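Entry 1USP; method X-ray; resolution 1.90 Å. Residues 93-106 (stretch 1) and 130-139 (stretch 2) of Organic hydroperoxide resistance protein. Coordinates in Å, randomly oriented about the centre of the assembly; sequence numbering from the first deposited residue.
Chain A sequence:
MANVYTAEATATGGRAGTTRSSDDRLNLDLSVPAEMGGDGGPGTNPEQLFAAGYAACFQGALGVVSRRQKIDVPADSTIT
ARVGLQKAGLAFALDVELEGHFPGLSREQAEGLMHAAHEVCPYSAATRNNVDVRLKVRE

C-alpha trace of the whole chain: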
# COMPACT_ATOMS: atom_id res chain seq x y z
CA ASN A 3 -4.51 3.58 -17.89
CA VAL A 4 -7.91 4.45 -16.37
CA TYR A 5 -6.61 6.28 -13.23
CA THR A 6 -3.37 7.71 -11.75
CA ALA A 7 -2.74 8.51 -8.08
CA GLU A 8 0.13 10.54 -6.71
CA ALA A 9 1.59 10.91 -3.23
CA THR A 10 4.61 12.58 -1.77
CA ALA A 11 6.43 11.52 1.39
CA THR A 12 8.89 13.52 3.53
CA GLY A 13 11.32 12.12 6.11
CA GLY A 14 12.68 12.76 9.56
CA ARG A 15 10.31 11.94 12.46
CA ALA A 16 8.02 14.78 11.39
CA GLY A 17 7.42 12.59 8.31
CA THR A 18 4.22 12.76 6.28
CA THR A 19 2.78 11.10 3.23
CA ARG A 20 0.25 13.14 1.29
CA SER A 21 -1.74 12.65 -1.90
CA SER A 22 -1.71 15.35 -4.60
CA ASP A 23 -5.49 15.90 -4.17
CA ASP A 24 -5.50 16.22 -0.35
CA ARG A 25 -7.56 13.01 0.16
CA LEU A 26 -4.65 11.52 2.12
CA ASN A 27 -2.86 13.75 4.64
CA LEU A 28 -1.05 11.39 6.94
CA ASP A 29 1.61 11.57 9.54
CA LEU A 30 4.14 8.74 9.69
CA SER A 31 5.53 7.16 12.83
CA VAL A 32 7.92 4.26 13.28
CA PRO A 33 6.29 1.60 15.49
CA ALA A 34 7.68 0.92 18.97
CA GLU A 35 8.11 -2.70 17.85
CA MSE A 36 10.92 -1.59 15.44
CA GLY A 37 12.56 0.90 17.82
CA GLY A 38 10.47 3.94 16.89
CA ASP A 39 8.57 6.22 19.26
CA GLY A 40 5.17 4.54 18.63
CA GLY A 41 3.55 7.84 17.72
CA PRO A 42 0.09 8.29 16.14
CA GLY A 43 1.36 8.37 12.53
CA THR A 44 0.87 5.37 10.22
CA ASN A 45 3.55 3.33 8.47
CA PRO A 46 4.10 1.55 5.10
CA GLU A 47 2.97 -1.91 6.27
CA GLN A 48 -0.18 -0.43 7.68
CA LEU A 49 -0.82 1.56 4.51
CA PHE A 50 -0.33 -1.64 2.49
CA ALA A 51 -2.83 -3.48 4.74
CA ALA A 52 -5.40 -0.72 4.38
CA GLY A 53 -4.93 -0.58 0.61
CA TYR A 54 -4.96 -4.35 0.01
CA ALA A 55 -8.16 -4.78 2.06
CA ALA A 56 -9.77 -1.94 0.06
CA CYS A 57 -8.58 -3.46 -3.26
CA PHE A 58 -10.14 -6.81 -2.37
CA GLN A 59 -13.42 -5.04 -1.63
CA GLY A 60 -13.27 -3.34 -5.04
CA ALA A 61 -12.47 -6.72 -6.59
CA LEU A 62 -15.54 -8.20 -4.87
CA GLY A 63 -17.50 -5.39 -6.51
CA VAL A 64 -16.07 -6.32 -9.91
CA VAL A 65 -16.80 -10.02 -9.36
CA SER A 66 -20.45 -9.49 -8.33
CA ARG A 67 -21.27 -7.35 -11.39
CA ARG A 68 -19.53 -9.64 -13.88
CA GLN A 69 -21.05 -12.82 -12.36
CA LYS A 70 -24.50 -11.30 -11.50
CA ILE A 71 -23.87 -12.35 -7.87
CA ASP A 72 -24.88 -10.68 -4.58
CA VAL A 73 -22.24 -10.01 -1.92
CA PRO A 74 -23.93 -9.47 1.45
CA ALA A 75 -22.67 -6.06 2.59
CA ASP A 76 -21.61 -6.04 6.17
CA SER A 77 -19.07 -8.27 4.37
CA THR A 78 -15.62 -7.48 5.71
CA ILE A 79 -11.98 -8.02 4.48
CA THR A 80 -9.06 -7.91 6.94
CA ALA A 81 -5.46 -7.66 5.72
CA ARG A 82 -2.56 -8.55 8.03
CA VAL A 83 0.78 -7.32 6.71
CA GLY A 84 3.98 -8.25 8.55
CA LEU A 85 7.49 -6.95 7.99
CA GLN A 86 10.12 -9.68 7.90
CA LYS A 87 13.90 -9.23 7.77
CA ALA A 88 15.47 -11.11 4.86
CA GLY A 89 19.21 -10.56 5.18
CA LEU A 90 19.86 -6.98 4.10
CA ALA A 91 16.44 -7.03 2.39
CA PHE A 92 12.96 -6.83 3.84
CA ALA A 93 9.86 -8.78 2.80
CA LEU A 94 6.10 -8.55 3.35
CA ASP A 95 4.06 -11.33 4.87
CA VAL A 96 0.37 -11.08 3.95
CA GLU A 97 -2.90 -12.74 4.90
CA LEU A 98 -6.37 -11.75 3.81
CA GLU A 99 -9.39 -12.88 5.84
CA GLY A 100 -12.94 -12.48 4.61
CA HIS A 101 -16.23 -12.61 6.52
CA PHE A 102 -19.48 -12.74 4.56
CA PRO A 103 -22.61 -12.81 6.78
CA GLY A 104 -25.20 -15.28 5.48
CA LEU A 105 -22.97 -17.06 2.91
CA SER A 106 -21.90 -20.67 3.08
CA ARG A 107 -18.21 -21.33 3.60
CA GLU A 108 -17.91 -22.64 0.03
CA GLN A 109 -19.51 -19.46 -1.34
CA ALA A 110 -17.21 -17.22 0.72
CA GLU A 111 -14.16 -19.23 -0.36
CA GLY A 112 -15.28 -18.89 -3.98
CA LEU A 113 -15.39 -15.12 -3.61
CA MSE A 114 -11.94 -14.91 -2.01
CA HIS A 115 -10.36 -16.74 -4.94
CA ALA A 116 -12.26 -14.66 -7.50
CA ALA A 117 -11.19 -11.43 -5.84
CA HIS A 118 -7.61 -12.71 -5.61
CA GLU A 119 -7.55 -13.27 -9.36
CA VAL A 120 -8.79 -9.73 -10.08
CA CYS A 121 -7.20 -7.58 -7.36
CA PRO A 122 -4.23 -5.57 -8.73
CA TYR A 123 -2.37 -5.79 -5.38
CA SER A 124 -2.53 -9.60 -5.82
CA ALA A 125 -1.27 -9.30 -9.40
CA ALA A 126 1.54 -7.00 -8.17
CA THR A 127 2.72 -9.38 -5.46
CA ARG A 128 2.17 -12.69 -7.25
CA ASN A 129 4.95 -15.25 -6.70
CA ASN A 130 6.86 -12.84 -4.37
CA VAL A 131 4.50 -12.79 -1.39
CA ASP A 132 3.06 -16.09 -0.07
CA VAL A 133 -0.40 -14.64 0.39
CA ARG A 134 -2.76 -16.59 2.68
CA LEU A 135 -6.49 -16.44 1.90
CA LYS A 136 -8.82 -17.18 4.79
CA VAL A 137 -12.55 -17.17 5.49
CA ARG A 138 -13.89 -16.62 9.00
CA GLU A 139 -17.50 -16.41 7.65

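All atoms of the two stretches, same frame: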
# COMPACT_ATOMS: atom_id res chain seq x y z
N ALA A 93 10.96 -8.15 3.54
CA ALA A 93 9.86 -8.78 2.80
C ALA A 93 8.54 -8.63 3.55
O ALA A 93 8.51 -8.55 4.77
CB ALA A 93 10.14 -10.24 2.57
N LEU A 94 7.44 -8.62 2.79
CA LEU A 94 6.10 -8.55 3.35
C LEU A 94 5.50 -9.93 3.48
O LEU A 94 5.63 -10.77 2.59
CB LEU A 94 5.20 -7.67 2.48
CG LEU A 94 5.66 -6.21 2.34
CD1 LEU A 94 4.68 -5.44 1.49
CD2 LEU A 94 5.83 -5.52 3.70
N ASP A 95 4.82 -10.13 4.59
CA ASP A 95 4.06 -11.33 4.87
C ASP A 95 2.59 -10.90 4.90
O ASP A 95 2.23 -9.96 5.60
CB ASP A 95 4.56 -11.90 6.20
CG ASP A 95 3.72 -13.02 6.73
OD1 ASP A 95 3.69 -14.10 6.10
OD2 ASP A 95 3.10 -12.92 7.80
N VAL A 96 1.74 -11.55 4.12
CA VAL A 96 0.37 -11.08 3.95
C VAL A 96 -0.69 -12.17 4.13
O VAL A 96 -0.61 -13.22 3.51
CB VAL A 96 0.17 -10.46 2.55
CG1 VAL A 96 -1.30 -10.05 2.33
CG2 VAL A 96 1.09 -9.27 2.36
N GLU A 97 -1.70 -11.91 4.94
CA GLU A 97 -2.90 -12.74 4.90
C GLU A 97 -4.14 -11.90 4.78
O GLU A 97 -4.21 -10.78 5.28
CB GLU A 97 -2.97 -13.73 6.05
CG GLU A 97 -3.09 -13.19 7.45
CD GLU A 97 -3.18 -14.32 8.47
OE1 GLU A 97 -4.04 -14.26 9.36
OE2 GLU A 97 -2.39 -15.28 8.40
N LEU A 98 -5.11 -12.44 4.05
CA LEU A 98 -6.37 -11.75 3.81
C LEU A 98 -7.48 -12.64 4.32
O LEU A 98 -7.54 -13.80 3.93
CB LEU A 98 -6.54 -11.47 2.34
CG LEU A 98 -5.37 -10.71 1.71
CD1 LEU A 98 -5.47 -10.72 0.23
CD2 LEU A 98 -5.30 -9.28 2.24
N GLU A 99 -8.33 -12.10 5.19
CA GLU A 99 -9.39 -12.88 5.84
C GLU A 99 -10.73 -12.24 5.57
O GLU A 99 -10.98 -11.13 6.00
CB GLU A 99 -9.14 -12.94 7.36
CG GLU A 99 -10.18 -13.75 8.15
CD GLU A 99 -9.89 -13.77 9.63
OE1 GLU A 99 -8.85 -14.33 10.04
OE2 GLU A 99 -10.69 -13.21 10.41
N GLY A 100 -11.61 -12.97 4.88
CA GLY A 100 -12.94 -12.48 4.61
C GLY A 100 -13.99 -13.00 5.59
O GLY A 100 -13.87 -14.09 6.13
N HIS A 101 -15.03 -12.21 5.77
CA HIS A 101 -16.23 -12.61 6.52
C HIS A 101 -17.45 -12.11 5.76
O HIS A 101 -17.57 -10.93 5.51
CB HIS A 101 -16.22 -12.06 7.94
CG HIS A 101 -17.41 -12.47 8.76
ND1 HIS A 101 -17.37 -13.52 9.66
CD2 HIS A 101 -18.68 -12.00 8.77
CE1 HIS A 101 -18.56 -13.66 10.21
NE2 HIS A 101 -19.38 -12.76 9.68
N PHE A 102 -18.35 -13.02 5.43
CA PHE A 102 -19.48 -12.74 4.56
C PHE A 102 -20.76 -13.25 5.26
O PHE A 102 -21.13 -14.42 5.10
CB PHE A 102 -19.31 -13.44 3.22
CG PHE A 102 -18.04 -13.09 2.49
CD1 PHE A 102 -16.85 -13.77 2.76
CD2 PHE A 102 -18.04 -12.09 1.53
CE1 PHE A 102 -15.66 -13.43 2.07
CE2 PHE A 102 -16.87 -11.76 0.84
CZ PHE A 102 -15.68 -12.44 1.11
N PRO A 103 -21.40 -12.40 6.05
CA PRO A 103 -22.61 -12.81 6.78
C PRO A 103 -23.66 -13.43 5.87
O PRO A 103 -24.00 -12.86 4.83
CB PRO A 103 -23.10 -11.51 7.42
CG PRO A 103 -21.89 -10.66 7.53
CD PRO A 103 -21.05 -10.99 6.32
N GLY A 104 -24.13 -14.63 6.22
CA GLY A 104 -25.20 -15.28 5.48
C GLY A 104 -24.78 -16.12 4.28
O GLY A 104 -25.65 -16.70 3.61
N LEU A 105 -23.47 -16.20 3.99
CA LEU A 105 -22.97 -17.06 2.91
C LEU A 105 -22.45 -18.35 3.49
O LEU A 105 -21.91 -18.37 4.59
CB LEU A 105 -21.81 -16.40 2.15
CG LEU A 105 -22.09 -15.19 1.28
CD1 LEU A 105 -20.86 -14.94 0.41
CD2 LEU A 105 -23.33 -15.35 0.41
N SER A 106 -22.60 -19.44 2.73
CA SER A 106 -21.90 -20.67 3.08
C SER A 106 -20.39 -20.46 2.98
O SER A 106 -19.90 -19.56 2.30
CB SER A 106 -22.33 -21.83 2.17
OG SER A 106 -21.89 -21.65 0.83
N ASN A 130 5.88 -13.46 -5.28
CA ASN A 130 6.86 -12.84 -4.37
C ASN A 130 6.40 -12.96 -2.92
O ASN A 130 7.21 -13.21 -2.01
CB ASN A 130 7.06 -11.36 -4.71
CG ASN A 130 7.64 -11.13 -6.10
OD1 ASN A 130 8.50 -11.88 -6.56
ND2 ASN A 130 7.16 -10.09 -6.77
N VAL A 131 5.11 -12.72 -2.71
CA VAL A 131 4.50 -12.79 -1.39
C VAL A 131 3.62 -14.04 -1.33
O VAL A 131 2.76 -14.25 -2.20
CB VAL A 131 3.66 -11.54 -1.11
CG1 VAL A 131 3.00 -11.63 0.28
CG2 VAL A 131 4.52 -10.27 -1.23
N ASP A 132 3.84 -14.86 -0.32
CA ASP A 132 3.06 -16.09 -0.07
C ASP A 132 1.73 -15.78 0.61
O ASP A 132 1.51 -16.11 1.78
CB ASP A 132 3.90 -17.09 0.75
CG ASP A 132 3.27 -18.49 0.85
OD1 ASP A 132 2.21 -18.76 0.22
OD2 ASP A 132 3.79 -19.39 1.53
N VAL A 133 0.83 -15.16 -0.15
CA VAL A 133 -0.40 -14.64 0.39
C VAL A 133 -1.25 -15.80 0.93
O VAL A 133 -1.33 -16.85 0.32
CB VAL A 133 -1.20 -13.83 -0.68
CG1 VAL A 133 -2.52 -13.34 -0.12
CG2 VAL A 133 -0.37 -12.66 -1.20
N ARG A 134 -1.85 -15.61 2.09
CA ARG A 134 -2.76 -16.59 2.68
C ARG A 134 -4.17 -16.05 2.61
O ARG A 134 -4.43 -14.96 3.13
CB ARG A 134 -2.36 -16.84 4.13
CG ARG A 134 -0.97 -17.42 4.29
CD ARG A 134 -0.61 -17.85 5.71
NE ARG A 134 -0.45 -16.73 6.65
CZ ARG A 134 0.55 -15.86 6.65
NH1 ARG A 134 1.52 -15.94 5.76
NH2 ARG A 134 0.58 -14.88 7.55
N LEU A 135 -5.06 -16.79 1.97
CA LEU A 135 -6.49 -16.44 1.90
C LEU A 135 -7.27 -17.26 2.90
O LEU A 135 -7.17 -18.49 2.92
CB LEU A 135 -7.06 -16.73 0.52
CG LEU A 135 -6.38 -16.09 -0.69
CD1 LEU A 135 -7.03 -16.58 -1.96
CD2 LEU A 135 -6.43 -14.59 -0.57
N LYS A 136 -8.09 -16.57 3.69
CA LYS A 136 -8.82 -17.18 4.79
C LYS A 136 -10.27 -16.72 4.76
O LYS A 136 -10.58 -15.63 4.28
CB LYS A 136 -8.18 -16.80 6.14
CG LYS A 136 -6.65 -17.03 6.21
CD LYS A 136 -6.05 -17.04 7.65
CE LYS A 136 -7.00 -16.49 8.73
NZ LYS A 136 -6.31 -16.17 10.02
N VAL A 137 -11.16 -17.55 5.27
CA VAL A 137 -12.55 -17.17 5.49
C VAL A 137 -12.86 -17.45 6.96
O VAL A 137 -12.58 -18.53 7.46
CB VAL A 137 -13.50 -17.97 4.56
CG1 VAL A 137 -14.95 -17.80 4.99
CG2 VAL A 137 -13.31 -17.52 3.11
N ARG A 138 -13.40 -16.46 7.64
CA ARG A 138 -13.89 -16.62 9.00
C ARG A 138 -15.40 -16.90 8.92
O ARG A 138 -15.93 -17.73 9.68
CB ARG A 138 -13.56 -15.35 9.79
CG ARG A 138 -14.01 -15.32 11.24
CD ARG A 138 -13.68 -14.02 11.98
NE ARG A 138 -14.34 -12.87 11.35
CZ ARG A 138 -14.61 -11.71 11.95
NH1 ARG A 138 -14.29 -11.50 13.22
NH2 ARG A 138 -15.21 -10.74 11.26
N GLU A 139 -16.08 -16.21 8.01
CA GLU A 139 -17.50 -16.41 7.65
C GLU A 139 -18.10 -17.79 7.98
O GLU A 139 -19.13 -18.19 7.38
CB GLU A 139 -17.70 -16.12 6.15
O HOH W 1 7.36 -12.01 0.93
O HOH W 2 5.77 -13.90 1.97
O HOH W 3 2.98 -13.99 3.12

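Parallel strands pair by a simple rule: a residue on one strand gives its N-H and its C=O to two different residues of the neighbour, and the residues between turn their polar groups the other way. Strands 93-101 and 134-137 of this hydroperoxide resistance protein follow it closely, with axes 19° from parallel. Val96 O accepts from Arg134 N (3.0 Å), and Arg134 O receives Leu98 N (2.8 Å). Leu98 O then takes Lys136 N (2.8 Å), Lys136 O takes Gly100 N (2.9 Å), and Gly100 O takes Arg138 N (2.8 Å). CA-H groups supplement the ladder, as where Glu97 CA approaches Arg134 O at 3.2 Å.

Before the ladder begins, water substitutes for direct pairing. One molecule donates to both Leu94 O (2.7 Å) and Asn130 O (3.2 Å); another accepts from Val96 N (2.9 Å) while donating to Asp95 OD1 (3.1 Å) and, weakly, to Asp132 O (2.9 Å).

Alternation sorts the side chains. Glu97, Glu99, Arg134 and Lys136 share one face, where acids on one strand meet bases on the other. The Arg134 guanidinium receives both carboxylates at its edge: NH1 donates to Asp95 OD1 (2.9 Å), NH2 to Asp95 OD2 (3.2 Å), and NE to Glu97 OE2 (3.0 Å). Lys136 NZ reaches Glu97 OE1 (3.0 Å) and, by a weak bond, Glu99 OE1 (3.1 Å). Glu99 OE2 and Arg138 NE, 3.8 Å apart, attract by charge alone.

The opposite face carries Leu98 and Leu135, whose CD1 and CD2 respectively lie 4.1 Å apart; Leu98 CD1 also meets Val133 CG1 at 4.0 Å. Nearer the start, buried Val96 packs CG2 against Val131 CG1 (3.7 Å), branched aliphatics needing no polar partner. Gly100 leaves room for an aromatic ring: a CB there would lie 2.6 Å from Phe102 CE1.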